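Local coordinates for polyketide biosynthesis 3-hydroxy-3-methylglutaryl-ACP synthase PksG (Bacillus subtilis, PDB 4YXT), which catalyses the aldol condensation of an acetyl group carried by an acyl-carrier protein with a beta-ketothioester polyketide intermediate during biosynthesis of the antibiotic bacillaene, at residues 188-196 / 223-234; 1-9 / 121-131. The protein carries 1 engineered substitution. All coordinates share one frame; numbering follows the deposited sequence.

Contact 1 of 2, residues 188-196 / 223-234; sequences PGANGYYGY and CCEQTFLEYQKR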
loop_
_atom_site.group_PDB
_atom_site.type_symbol
_atom_site.label_atom_id
_atom_site.label_comp_id
_atom_site.label_asym_id
_atom_site.label_seq_id
_atom_site.Cartn_x
_atom_site.Cartn_y
_atom_site.Cartn_z
ATOM N N PRO A 188 18.328 11.984 -7.330
ATOM C CA PRO A 188 17.183 11.503 -8.112
ATOM C C PRO A 188 17.573 10.516 -9.191
ATOM O O PRO A 188 18.452 10.821 -10.026
ATOM C CB PRO A 188 16.591 12.779 -8.754
ATOM C CG PRO A 188 17.635 13.854 -8.589
ATOM C CD PRO A 188 18.628 13.417 -7.548
ATOM N N GLY A 189 16.893 9.364 -9.175
ATOM C CA GLY A 189 17.112 8.265 -10.131
ATOM C C GLY A 189 18.270 7.358 -9.761
ATOM O O GLY A 189 18.529 6.368 -10.433
ATOM N N ALA A 190 18.970 7.714 -8.695
ATOM C CA ALA A 190 20.090 6.957 -8.140
ATOM C C ALA A 190 19.525 5.874 -7.207
ATOM O O ALA A 190 19.491 6.032 -5.960
ATOM C CB ALA A 190 21.008 7.885 -7.372
ATOM N N ASN A 191 19.030 4.811 -7.835
ATOM C CA ASN A 191 18.164 3.785 -7.192
ATOM C C ASN A 191 18.431 2.438 -7.855
ATOM O O ASN A 191 18.293 2.322 -9.071
ATOM C CB ASN A 191 16.649 4.106 -7.398
ATOM C CG ASN A 191 16.262 5.452 -6.830
ATOM O OD1 ASN A 191 15.787 5.564 -5.702
ATOM N ND2 ASN A 191 16.522 6.498 -7.589
ATOM N N GLY A 192 18.781 1.429 -7.064
ATOM C CA GLY A 192 18.847 0.085 -7.545
ATOM C C GLY A 192 17.857 -0.722 -6.747
ATOM O O GLY A 192 18.111 -1.032 -5.579
ATOM N N TYR A 193 16.717 -1.048 -7.362
ATOM C CA TYR A 193 15.677 -1.851 -6.695
ATOM C C TYR A 193 15.679 -3.246 -7.289
ATOM O O TYR A 193 16.026 -3.445 -8.454
ATOM C CB TYR A 193 14.283 -1.179 -6.821
ATOM C CG TYR A 193 14.021 -0.328 -8.085
ATOM C CD1 TYR A 193 13.955 1.063 -8.010
ATOM C CD2 TYR A 193 13.823 -0.909 -9.359
ATOM C CE1 TYR A 193 13.720 1.858 -9.141
ATOM C CE2 TYR A 193 13.572 -0.108 -10.489
ATOM C CZ TYR A 193 13.492 1.288 -10.369
ATOM O OH TYR A 193 13.262 2.134 -11.498
ATOM N N TYR A 194 15.277 -4.239 -6.491
ATOM C CA TYR A 194 15.408 -5.593 -6.888
ATOM C C TYR A 194 14.450 -6.448 -6.034
ATOM O O TYR A 194 14.340 -6.246 -4.822
ATOM C CB TYR A 194 16.891 -6.003 -6.728
ATOM C CG TYR A 194 17.220 -7.469 -7.008
ATOM C CD1 TYR A 194 17.407 -7.944 -8.306
ATOM C CD2 TYR A 194 17.381 -8.350 -5.949
ATOM C CE1 TYR A 194 17.709 -9.277 -8.538
ATOM C CE2 TYR A 194 17.696 -9.663 -6.166
ATOM C CZ TYR A 194 17.843 -10.131 -7.452
ATOM O OH TYR A 194 18.127 -11.484 -7.573
ATOM N N GLY A 195 13.707 -7.318 -6.674
ATOM C CA GLY A 195 12.784 -8.246 -5.951
ATOM C C GLY A 195 12.388 -9.470 -6.743
ATOM O O GLY A 195 12.595 -9.559 -7.982
ATOM N N TYR A 196 11.848 -10.435 -6.002
ATOM C CA TYR A 196 11.471 -11.767 -6.496
ATOM C C TYR A 196 10.738 -12.448 -5.343
ATOM O O TYR A 196 10.942 -12.077 -4.182
ATOM C CB TYR A 196 12.722 -12.569 -6.871
ATOM C CG TYR A 196 13.748 -12.674 -5.766
ATOM C CD1 TYR A 196 14.703 -11.675 -5.567
ATOM C CD2 TYR A 196 13.821 -13.805 -4.960
ATOM C CE1 TYR A 196 15.647 -11.779 -4.568
ATOM C CE2 TYR A 196 14.774 -13.913 -3.969
ATOM C CZ TYR A 196 15.668 -12.900 -3.750
ATOM O OH TYR A 196 16.650 -13.036 -2.755
ATOM N N CYS A 223 20.249 -9.590 -1.915
ATOM C CA CYS A 223 19.686 -8.316 -2.319
ATOM C C CYS A 223 20.625 -7.153 -2.007
ATOM O O CYS A 223 20.701 -6.201 -2.785
ATOM C CB CYS A 223 18.313 -8.022 -1.736
ATOM S SG CYS A 223 16.903 -9.129 -2.144
ATOM N N CYS A 224 21.320 -7.215 -0.870
ATOM C CA CYS A 224 22.323 -6.197 -0.581
ATOM C C CYS A 224 23.348 -6.030 -1.739
ATOM O O CYS A 224 23.637 -4.904 -2.194
ATOM C CB CYS A 224 23.006 -6.507 0.741
ATOM S SG CYS A 224 23.901 -5.094 1.308
ATOM N N GLU A 225 23.823 -7.133 -2.299
ATOM C CA GLU A 225 24.746 -7.042 -3.443
ATOM C C GLU A 225 24.051 -6.643 -4.755
ATOM O O GLU A 225 24.585 -5.838 -5.530
ATOM C CB GLU A 225 25.481 -8.372 -3.621
ATOM C CG GLU A 225 26.082 -8.611 -5.003
ATOM C CD GLU A 225 26.716 -9.998 -5.127
ATOM O OE1 GLU A 225 26.985 -10.643 -4.077
ATOM O OE2 GLU A 225 26.931 -10.456 -6.282
ATOM N N GLN A 226 22.877 -7.206 -5.054
ATOM C CA GLN A 226 22.243 -6.878 -6.340
ATOM C C GLN A 226 21.768 -5.457 -6.381
ATOM O O GLN A 226 21.902 -4.773 -7.397
ATOM C CB GLN A 226 21.089 -7.817 -6.670
ATOM C CG GLN A 226 21.561 -9.237 -6.936
ATOM C CD GLN A 226 22.460 -9.365 -8.161
ATOM O OE1 GLN A 226 23.359 -10.209 -8.206
ATOM N NE2 GLN A 226 22.217 -8.528 -9.155
ATOM N N THR A 227 21.238 -4.978 -5.274
ATOM C CA THR A 227 20.759 -3.591 -5.279
ATOM C C THR A 227 21.892 -2.630 -5.606
ATOM O O THR A 227 21.735 -1.673 -6.383
ATOM C CB THR A 227 20.045 -3.214 -3.949
ATOM O OG1 THR A 227 20.880 -3.474 -2.825
ATOM C CG2 THR A 227 18.752 -3.958 -3.801
ATOM N N PHE A 228 23.073 -2.880 -5.046
ATOM C CA PHE A 228 24.201 -1.985 -5.314
ATOM C C PHE A 228 24.666 -2.071 -6.754
ATOM O O PHE A 228 24.995 -1.062 -7.366
ATOM C CB PHE A 228 25.400 -2.183 -4.354
ATOM C CG PHE A 228 26.458 -1.125 -4.540
ATOM C CD1 PHE A 228 26.190 0.172 -4.203
ATOM C CD2 PHE A 228 27.669 -1.410 -5.175
ATOM C CE1 PHE A 228 27.108 1.192 -4.455
ATOM C CE2 PHE A 228 28.599 -0.391 -5.406
ATOM C CZ PHE A 228 28.319 0.904 -5.024
ATOM N N LEU A 229 24.767 -3.292 -7.261
ATOM C CA LEU A 229 25.014 -3.560 -8.681
ATOM C C LEU A 229 24.030 -2.762 -9.558
ATOM O O LEU A 229 24.436 -2.040 -10.541
ATOM C CB LEU A 229 24.811 -5.056 -8.965
ATOM C CG LEU A 229 25.772 -5.872 -9.823
ATOM C CD1 LEU A 229 26.614 -6.718 -8.867
ATOM C CD2 LEU A 229 25.070 -6.766 -10.863
ATOM N N GLU A 230 22.737 -2.825 -9.212
ATOM C CA GLU A 230 21.757 -2.065 -10.028
ATOM C C GLU A 230 22.010 -0.530 -9.958
ATOM O O GLU A 230 22.043 0.181 -10.984
ATOM C CB GLU A 230 20.327 -2.426 -9.658
ATOM C CG GLU A 230 19.995 -3.916 -9.796
ATOM C CD GLU A 230 19.616 -4.343 -11.239
ATOM O OE1 GLU A 230 19.816 -3.539 -12.210
ATOM O OE2 GLU A 230 19.116 -5.497 -11.394
ATOM N N TYR A 231 22.231 -0.028 -8.748
ATOM C CA TYR A 231 22.564 1.390 -8.540
ATOM C C TYR A 231 23.759 1.834 -9.363
ATOM O O TYR A 231 23.732 2.878 -9.986
ATOM C CB TYR A 231 22.865 1.588 -7.076
ATOM C CG TYR A 231 23.215 2.986 -6.643
ATOM C CD1 TYR A 231 24.527 3.419 -6.702
ATOM C CD2 TYR A 231 22.261 3.840 -6.074
ATOM C CE1 TYR A 231 24.895 4.670 -6.269
ATOM C CE2 TYR A 231 22.622 5.098 -5.638
ATOM C CZ TYR A 231 23.945 5.505 -5.741
ATOM O OH TYR A 231 24.396 6.711 -5.296
ATOM N N GLN A 232 24.818 1.038 -9.312
ATOM C CA GLN A 232 26.035 1.250 -10.109
ATOM C C GLN A 232 25.757 1.272 -11.601
ATOM O O GLN A 232 26.302 2.089 -12.335
ATOM C CB GLN A 232 27.038 0.106 -9.856
ATOM C CG GLN A 232 27.808 0.213 -8.566
ATOM C CD GLN A 232 28.992 -0.734 -8.538
ATOM O OE1 GLN A 232 28.849 -1.929 -8.752
ATOM N NE2 GLN A 232 30.163 -0.196 -8.298
ATOM N N LYS A 233 24.917 0.367 -12.064
ATOM C CA LYS A 233 24.593 0.381 -13.483
ATOM C C LYS A 233 23.938 1.708 -13.867
ATOM O O LYS A 233 24.127 2.149 -14.955
ATOM C CB LYS A 233 23.756 -0.818 -13.896
ATOM C CG LYS A 233 24.454 -2.132 -13.578
ATOM C CD LYS A 233 23.778 -3.331 -14.227
ATOM C CE LYS A 233 24.595 -4.586 -13.975
ATOM N NZ LYS A 233 24.518 -5.528 -15.129
ATOM N N ARG A 234 23.235 2.353 -12.930
ATOM C CA ARG A 234 22.599 3.640 -13.165
ATOM C C ARG A 234 23.465 4.862 -12.798
ATOM O O ARG A 234 23.208 5.955 -13.268
ATOM C CB ARG A 234 21.286 3.682 -12.390
ATOM C CG ARG A 234 20.199 2.818 -13.029
ATOM C CD ARG A 234 19.083 2.490 -12.046
ATOM N NE ARG A 234 18.110 1.568 -12.594
ATOM C CZ ARG A 234 16.871 1.865 -13.012
ATOM N NH1 ARG A 234 16.338 3.074 -12.944
ATOM N NH2 ARG A 234 16.142 0.877 -13.478
HETATM O O HOH W 1 17.194 5.737 -12.481
#
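Gln226 CB stands over the centre of one face of the Tyr194 ring, 3.7 Å from its centroid, a CH-pi contact, while Cys223 SG meets the same ring at its edge, near the plane. A chi1 of 176° swings the Tyr194 ring away from its own backbone N and lays it across the helix turn that carries Cys223 and Gln226. The Cys223 sulfur also touches Tyr196, SG lying 3.8 Å from Tyr196 CE1, so that one thiol makes two sulfur-aromatic contacts. The Tyr231 ring presents an edge to the strand backbone, its CE2 3.3 Å from Ala190 O and 3.7 Å from Ala190 CB. At the far end Tyr193 CZ lies over one face of the Arg234 guanidinium, whose plane is turned 59° from the phenol ring. A water in the guanidinium plane accepts from Arg234 NH1 at 2.8 Å; its very short approach to Gly189 O is doubtful as modelled. Between these groups Gly192, with no side chain, lets the strand lie directly on the helix backbone, its CA 3.6 Å from Tyr231 N.

From the second subunit, Ser133 OG hydrogen-bonds Arg234 NH1, and Glu75 forms a salt bridge with Arg234 NH2 and a hydrogen bond with Tyr193 OH. Strand 190-195 and helix 223-234 run at 140° to each other, their axes 6.0 Å apart. Gly192 pairs with Phe334 and Tyr231 OH bonds to Ser336; in this thiolase fold helix 213-234 packs on strands 184-195, 331-339 and 319-327, Thr227 touching Ser332 and Phe324.

Contact 2 of 2, residues 1-9 / 121-131; sequences MVSAGIEAM and FQMAVNFILSQ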
loop_
_atom_site.group_PDB
_atom_site.type_symbol
_atom_site.label_atom_id
_atom_site.label_comp_id
_atom_site.label_asym_id
_atom_site.label_seq_id
_atom_site.Cartn_x
_atom_site.Cartn_y
_atom_site.Cartn_z
ATOM N N MET A 1 14.247 22.224 -11.787
ATOM C CA MET A 1 14.390 20.788 -11.439
ATOM C C MET A 1 14.379 20.711 -9.906
ATOM O O MET A 1 15.386 20.941 -9.239
ATOM C CB MET A 1 15.672 20.226 -12.056
ATOM C CG MET A 1 15.967 20.750 -13.466
ATOM S SD MET A 1 16.718 22.409 -13.562
ATOM C CE MET A 1 16.557 22.757 -15.315
ATOM N N VAL A 2 13.203 20.444 -9.366
ATOM C CA VAL A 2 12.914 20.591 -7.934
ATOM C C VAL A 2 13.717 19.607 -7.059
ATOM O O VAL A 2 14.033 18.516 -7.491
ATOM C CB VAL A 2 11.398 20.397 -7.694
ATOM C CG1 VAL A 2 11.036 18.952 -7.902
ATOM C CG2 VAL A 2 10.985 20.837 -6.307
ATOM N N SER A 3 14.064 20.026 -5.843
ATOM C CA SER A 3 14.760 19.152 -4.910
ATOM C C SER A 3 13.685 18.350 -4.215
ATOM O O SER A 3 12.554 18.848 -4.075
ATOM C CB SER A 3 15.560 19.950 -3.879
ATOM O OG SER A 3 16.521 20.799 -4.492
ATOM N N ALA A 4 14.039 17.134 -3.777
ATOM C CA ALA A 4 13.123 16.273 -3.019
ATOM C C ALA A 4 13.819 15.445 -1.933
ATOM O O ALA A 4 14.949 14.999 -2.078
ATOM C CB ALA A 4 12.319 15.383 -3.964
ATOM N N GLY A 5 13.114 15.304 -0.826
ATOM C CA GLY A 5 13.456 14.350 0.189
ATOM C C GLY A 5 12.998 14.807 1.534
ATOM O O GLY A 5 11.943 15.402 1.656
ATOM N N ILE A 6 13.801 14.520 2.551
ATOM C CA ILE A 6 13.342 14.645 3.929
ATOM C C ILE A 6 13.578 16.079 4.464
ATOM O O ILE A 6 14.702 16.533 4.532
ATOM C CB ILE A 6 14.007 13.571 4.851
ATOM C CG1 ILE A 6 13.791 12.162 4.301
ATOM C CG2 ILE A 6 13.557 13.717 6.274
ATOM C CD1 ILE A 6 14.440 11.041 5.115
ATOM N N GLU A 7 12.503 16.737 4.891
ATOM C CA GLU A 7 12.564 18.005 5.625
ATOM C C GLU A 7 12.642 17.754 7.121
ATOM O O GLU A 7 13.274 18.486 7.860
ATOM C CB GLU A 7 11.342 18.877 5.284
ATOM C CG GLU A 7 11.289 19.159 3.795
ATOM C CD GLU A 7 10.216 20.155 3.409
ATOM O OE1 GLU A 7 9.255 20.340 4.177
ATOM O OE2 GLU A 7 10.325 20.746 2.334
ATOM N N ALA A 8 12.031 16.682 7.590
ATOM C CA ALA A 8 12.044 16.464 9.005
ATOM C C ALA A 8 11.681 14.994 9.229
ATOM O O ALA A 8 10.981 14.439 8.419
ATOM C CB ALA A 8 11.047 17.404 9.665
ATOM N N MET A 9 12.205 14.377 10.286
ATOM C CA MET A 9 11.809 12.996 10.632
ATOM C C MET A 9 11.956 12.729 12.121
ATOM O O MET A 9 12.838 13.270 12.744
ATOM C CB MET A 9 12.573 11.939 9.794
ATOM C CG MET A 9 13.970 11.593 10.261
ATOM S SD MET A 9 14.853 10.532 9.075
ATOM C CE MET A 9 13.942 9.011 9.224
ATOM N N PHE A 121 8.238 6.168 0.917
ATOM C CA PHE A 121 9.088 7.332 0.761
ATOM C C PHE A 121 9.431 7.555 -0.689
ATOM O O PHE A 121 9.443 8.693 -1.139
ATOM C CB PHE A 121 10.345 7.139 1.630
ATOM C CG PHE A 121 11.443 8.120 1.372
ATOM C CD1 PHE A 121 11.331 9.426 1.797
ATOM C CD2 PHE A 121 12.595 7.726 0.736
ATOM C CE1 PHE A 121 12.345 10.335 1.559
ATOM C CE2 PHE A 121 13.631 8.630 0.497
ATOM C CZ PHE A 121 13.506 9.928 0.928
ATOM N N GLN A 122 9.715 6.502 -1.440
ATOM C CA GLN A 122 9.943 6.678 -2.879
ATOM C C GLN A 122 8.735 7.239 -3.606
ATOM O O GLN A 122 8.874 8.086 -4.537
ATOM C CB GLN A 122 10.407 5.413 -3.570
ATOM C CG GLN A 122 11.793 5.032 -3.213
ATOM C CD GLN A 122 12.835 6.127 -3.404
ATOM O OE1 GLN A 122 12.643 7.097 -4.168
ATOM N NE2 GLN A 122 13.973 5.956 -2.720
ATOM N N MET A 123 7.564 6.821 -3.194
ATOM C CA MET A 123 6.398 7.268 -3.877
ATOM C C MET A 123 6.191 8.732 -3.484
ATOM O O MET A 123 5.794 9.496 -4.318
ATOM C CB MET A 123 5.165 6.431 -3.536
ATOM C CG MET A 123 5.240 4.987 -3.976
ATOM S SD MET A 123 5.405 4.651 -5.755
ATOM C CE MET A 123 7.134 4.178 -5.830
ATOM N N ALA A 124 6.551 9.114 -2.256
ATOM C CA ALA A 124 6.336 10.465 -1.801
ATOM C C ALA A 124 7.348 11.383 -2.530
ATOM O O ALA A 124 6.974 12.452 -2.914
ATOM C CB ALA A 124 6.547 10.582 -0.332
ATOM N N VAL A 125 8.574 10.892 -2.766
ATOM C CA VAL A 125 9.563 11.616 -3.545
ATOM C C VAL A 125 9.088 11.894 -4.972
ATOM O O VAL A 125 9.232 13.021 -5.482
ATOM C CB VAL A 125 10.931 10.906 -3.566
ATOM C CG1 VAL A 125 11.868 11.612 -4.541
ATOM C CG2 VAL A 125 11.564 10.894 -2.181
ATOM N N ASN A 126 8.532 10.884 -5.633
ATOM C CA ASN A 126 7.970 11.083 -6.982
ATOM C C ASN A 126 6.753 12.013 -7.020
ATOM O O ASN A 126 6.529 12.679 -8.000
ATOM C CB ASN A 126 7.675 9.772 -7.680
ATOM C CG ASN A 126 8.916 8.897 -7.818
ATOM O OD1 ASN A 126 10.041 9.382 -7.730
ATOM N ND2 ASN A 126 8.710 7.585 -8.004
ATOM N N PHE A 127 5.974 12.061 -5.962
ATOM C CA PHE A 127 4.906 13.047 -5.902
ATOM C C PHE A 127 5.583 14.442 -5.956
ATOM O O PHE A 127 5.182 15.271 -6.762
ATOM C CB PHE A 127 4.000 12.820 -4.675
ATOM C CG PHE A 127 3.018 13.945 -4.382
ATOM C CD1 PHE A 127 2.009 14.291 -5.280
ATOM C CD2 PHE A 127 3.118 14.689 -3.218
ATOM C CE1 PHE A 127 1.096 15.317 -4.991
ATOM C CE2 PHE A 127 2.214 15.729 -2.934
ATOM C CZ PHE A 127 1.199 16.031 -3.828
ATOM N N ILE A 128 6.634 14.663 -5.160
ATOM C CA ILE A 128 7.240 15.994 -5.077
ATOM C C ILE A 128 7.864 16.315 -6.414
ATOM O O ILE A 128 7.610 17.362 -6.945
ATOM C CB ILE A 128 8.345 16.104 -3.987
ATOM C CG1 ILE A 128 7.793 15.883 -2.541
ATOM C CG2 ILE A 128 9.144 17.387 -4.170
ATOM C CD1 ILE A 128 6.492 16.512 -2.071
ATOM N N LEU A 129 8.662 15.390 -6.961
ATOM C CA LEU A 129 9.298 15.585 -8.247
ATOM C C LEU A 129 8.312 15.753 -9.397
ATOM O O LEU A 129 8.630 16.416 -10.372
ATOM C CB LEU A 129 10.224 14.417 -8.600
ATOM C CG LEU A 129 11.443 14.311 -7.718
ATOM C CD1 LEU A 129 12.200 13.065 -8.115
ATOM C CD2 LEU A 129 12.300 15.575 -7.826
ATOM N N SER A 130 7.131 15.169 -9.300
ATOM C CA SER A 130 6.159 15.269 -10.392
ATOM C C SER A 130 5.594 16.687 -10.571
ATOM O O SER A 130 5.062 17.008 -11.613
ATOM C CB SER A 130 4.987 14.344 -10.161
ATOM O OG SER A 130 4.147 14.913 -9.184
ATOM N N GLN A 131 5.627 17.493 -9.515
ATOM C CA GLN A 131 5.141 18.853 -9.542
ATOM C C GLN A 131 3.700 18.875 -9.996
ATOM O O GLN A 131 3.270 19.824 -10.614
ATOM C CB GLN A 131 6.051 19.774 -10.405
ATOM C CG GLN A 131 7.408 20.094 -9.712
ATOM C CD GLN A 131 7.217 20.897 -8.420
ATOM O OE1 GLN A 131 7.024 22.095 -8.479
ATOM N NE2 GLN A 131 7.180 20.210 -7.244
#
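Gln131, the first residue past the helix, with positive phi, folds its side chain back over the last turn to occupy a carbonyl there while touching Val2 near the N-terminus. Its chain is bent at chi2 (-64°), which carries NE2 to Ile128 O at 2.9 Å; the N-H...O angle is 172° and the donor lies in the carbonyl plane. Ile128 O also accepts from Gln131 N, so backbone and side chain of one residue grip the same oxygen. Glu179 takes a further hydrogen bond from Gln131 NE2, and Val2 CG2 packs against that amide nitrogen.

Otherwise the contact is apolar, and the N-terminal chain lies along the helix. Val2 CG1 meets Leu129 CD2 at 3.6 Å, the two side chains crossing at a slant. Ala4 turns its methyl onto three helix side chains: CB is 3.8 Å from Val125 CG1, equally near Ile128 CG2, and 3.9 Å from Leu129 CD2. Farther along, Ile6 CG1 reaches Phe121 CE1 at 3.6 Å, its side chain roughly perpendicular to that of Phe121. On one face of the phenyl ring lies Val125 CG2, offset toward the rim, so the next helical turn backs the ring that receives Ile6. Gly5 passes Phe121 with a backbone phi of 152°, in a region that glycine alone readily adopts.

Strand 5-12 runs between strands 170-178 and 184-195 in the central sheet, with Ile6 paired to Phe184 and Glu7 and Ala8 forming a classic bulge opposite Leu176. Helix 116-130 packs on this part of the sheet, Phe121 and Val125 also touching Ile186, and Asn126 and Phe127 of the same helix touch the second subunit.

Overall arrangement
Contacts 1 and 2, with centres about 19 Å apart, each pack a helix on the same mixed sheet, where strands 184-195 and 5-12 are neighbours. They meet where the side chains of Asn191, from contact 1, and Gln122, from contact 2, pack together. Along the chain contact 2 closes before contact 1 opens, and both touch the second subunit. Contact 1 lies nearer the catalytic centre: the side chain of Cys223 is about 10 Å from that of His250, a proton donor/acceptor by similarity, and about 11 Å from that of Cys114, the likely acyl-thioester residue. Contact 2 is remote from these sites, although its helix 116-130 begins just after Cys114.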